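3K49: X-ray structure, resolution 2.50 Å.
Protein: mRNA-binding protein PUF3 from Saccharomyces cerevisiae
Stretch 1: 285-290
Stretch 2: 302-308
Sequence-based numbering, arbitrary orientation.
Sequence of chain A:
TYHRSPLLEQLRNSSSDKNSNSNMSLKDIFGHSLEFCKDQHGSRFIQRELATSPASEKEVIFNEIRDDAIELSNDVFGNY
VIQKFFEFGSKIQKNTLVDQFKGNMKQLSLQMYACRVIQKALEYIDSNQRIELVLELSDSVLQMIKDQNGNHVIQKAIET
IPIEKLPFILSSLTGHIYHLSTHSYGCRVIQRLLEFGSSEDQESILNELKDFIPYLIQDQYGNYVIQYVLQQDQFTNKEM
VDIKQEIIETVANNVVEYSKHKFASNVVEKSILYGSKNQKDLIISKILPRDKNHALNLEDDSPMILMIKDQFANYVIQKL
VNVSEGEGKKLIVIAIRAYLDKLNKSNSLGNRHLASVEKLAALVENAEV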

# COMPACT_ATOMS: atom_id res chain seq x y z
N SER A 285 16.58 -24.73 8.97
CA SER A 285 17.61 -25.76 8.92
C SER A 285 18.94 -25.21 8.39
O SER A 285 19.94 -25.92 8.34
CB SER A 285 17.16 -26.94 8.07
OG SER A 285 17.08 -26.59 6.70
N LYS A 286 18.94 -23.94 8.01
CA LYS A 286 20.14 -23.28 7.51
C LYS A 286 20.88 -22.59 8.65
O LYS A 286 22.07 -22.32 8.56
CB LYS A 286 19.79 -22.26 6.43
CG LYS A 286 19.07 -22.86 5.23
CD LYS A 286 19.99 -23.74 4.41
CE LYS A 286 19.29 -24.29 3.18
NZ LYS A 286 20.27 -24.87 2.21
N ILE A 287 20.15 -22.32 9.73
CA ILE A 287 20.69 -21.53 10.83
C ILE A 287 20.82 -22.33 12.11
O ILE A 287 21.62 -22.00 12.98
CB ILE A 287 19.80 -20.30 11.10
CG1 ILE A 287 19.56 -19.52 9.81
CG2 ILE A 287 20.43 -19.40 12.15
CD1 ILE A 287 18.74 -18.28 10.03
N LEU A 288 20.03 -23.39 12.22
CA LEU A 288 20.01 -24.22 13.42
C LEU A 288 21.35 -24.90 13.71
O LEU A 288 21.89 -25.59 12.84
CB LEU A 288 18.92 -25.28 13.32
CG LEU A 288 17.61 -24.89 13.99
CD1 LEU A 288 16.72 -26.12 14.11
CD2 LEU A 288 17.89 -24.30 15.36
N PRO A 289 21.88 -24.69 14.92
CA PRO A 289 23.05 -25.42 15.42
C PRO A 289 22.76 -26.92 15.45
O PRO A 289 21.69 -27.34 15.90
CB PRO A 289 23.22 -24.87 16.85
CG PRO A 289 21.88 -24.23 17.17
CD PRO A 289 21.46 -23.64 15.87
N ARG A 290 23.71 -27.72 14.99
CA ARG A 290 23.46 -29.14 14.76
C ARG A 290 22.91 -29.90 15.97
O ARG A 290 22.11 -30.83 15.82
CB ARG A 290 24.70 -29.82 14.18
CG ARG A 290 25.13 -29.22 12.84
CD ARG A 290 26.39 -29.86 12.28
NE ARG A 290 26.85 -29.16 11.08
CZ ARG A 290 27.95 -29.45 10.41
NH1 ARG A 290 28.74 -30.44 10.81
NH2 ARG A 290 28.28 -28.74 9.33
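Stretch 2 (302-308) SPMILMI

Packing of the helix 303-308 of PUF3 against the irregular segment 285-290. Stretch 1 forms no regular helix or strand, whereas stretch 2 begins with Ser302 at the N-cap position and then turns helical, held by the hydrogen bonds Leu306 N to Ser302 O (3.1 Å), Met307 N to Pro303 O (2.9 Å) and Ile308 N to Met304 O (2.8 Å). The two stretches come nearest, by CA atoms, at Ile287 and Pro303 (CA to CA 5.5 Å); the start of the helix, Pro303 and Met304, meets Ile287, and its last residue, Ile308, is out of reach of stretch 1. The apolar contacts centre on Ile287, buried and with chi1 m and chi2 t, which touches three helix residues. Its CG2 lies 4.1 Å from CB of Pro303 and 3.4 Å from SD of Met304, while its CD1 reaches SD of Met307 at 3.4 Å. Met304 and Met307 are three positions apart, so both can meet the same isoleucine from one side of the helix. Met304, m at all three chi angles, also has its CG 4.0 Å from CD of Pro289. Two backbone carbonyls of stretch 1 touch side chains of the helix: Ile287 O approaches Met304 CG at 3.2 Å, and Lys286 O lies 3.8 Å from Pro303 CG, although the lysine CA-to-CB bond points sideways and the end of its side chain leads away. No hydrogen bond crosses the interface, which buries 243 Å² in all.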

# COMPACT_ATOMS: atom_id res chain seq x y z
N SER A 302 29.54 -18.80 12.78
CA SER A 302 28.30 -19.54 12.60
C SER A 302 27.15 -18.59 12.28
O SER A 302 27.08 -17.49 12.83
CB SER A 302 27.98 -20.33 13.87
OG SER A 302 27.67 -19.45 14.94
N PRO A 303 26.24 -19.02 11.38
CA PRO A 303 25.08 -18.22 10.97
C PRO A 303 24.43 -17.46 12.12
O PRO A 303 24.36 -16.23 12.06
CB PRO A 303 24.13 -19.29 10.42
CG PRO A 303 25.06 -20.30 9.83
CD PRO A 303 26.27 -20.33 10.73
N MET A 304 23.99 -18.18 13.15
CA MET A 304 23.33 -17.59 14.31
C MET A 304 24.05 -16.36 14.83
O MET A 304 23.45 -15.30 14.99
CB MET A 304 23.23 -18.61 15.44
CG MET A 304 22.25 -19.73 15.17
SD MET A 304 20.56 -19.21 15.56
CE MET A 304 20.78 -18.72 17.27
N ILE A 305 25.35 -16.51 15.10
CA ILE A 305 26.12 -15.45 15.74
C ILE A 305 26.35 -14.27 14.81
O ILE A 305 26.31 -13.12 15.25
CB ILE A 305 27.50 -15.96 16.20
CG1 ILE A 305 27.34 -17.15 17.15
CG2 ILE A 305 28.29 -14.84 16.86
CD1 ILE A 305 26.55 -16.83 18.40
N LEU A 306 26.59 -14.55 13.53
CA LEU A 306 26.71 -13.48 12.54
C LEU A 306 25.40 -12.70 12.49
O LEU A 306 25.39 -11.50 12.23
CB LEU A 306 26.99 -14.06 11.16
CG LEU A 306 28.37 -14.63 10.86
CD1 LEU A 306 28.36 -15.30 9.50
CD2 LEU A 306 29.44 -13.55 10.92
N MET A 307 24.30 -13.40 12.73
CA MET A 307 22.98 -12.81 12.68
C MET A 307 22.65 -12.00 13.94
O MET A 307 22.22 -10.85 13.84
CB MET A 307 21.92 -13.88 12.39
CG MET A 307 21.91 -14.31 10.93
SD MET A 307 20.77 -15.66 10.57
CE MET A 307 19.21 -14.93 11.07
N ILE A 308 22.86 -12.59 15.11
CA ILE A 308 22.63 -11.90 16.38
C ILE A 308 23.33 -10.55 16.45
O ILE A 308 22.83 -9.60 17.06
CB ILE A 308 23.08 -12.74 17.58
CG1 ILE A 308 22.36 -14.09 17.59
CG2 ILE A 308 22.82 -11.99 18.88
CD1 ILE A 308 22.84 -15.01 18.69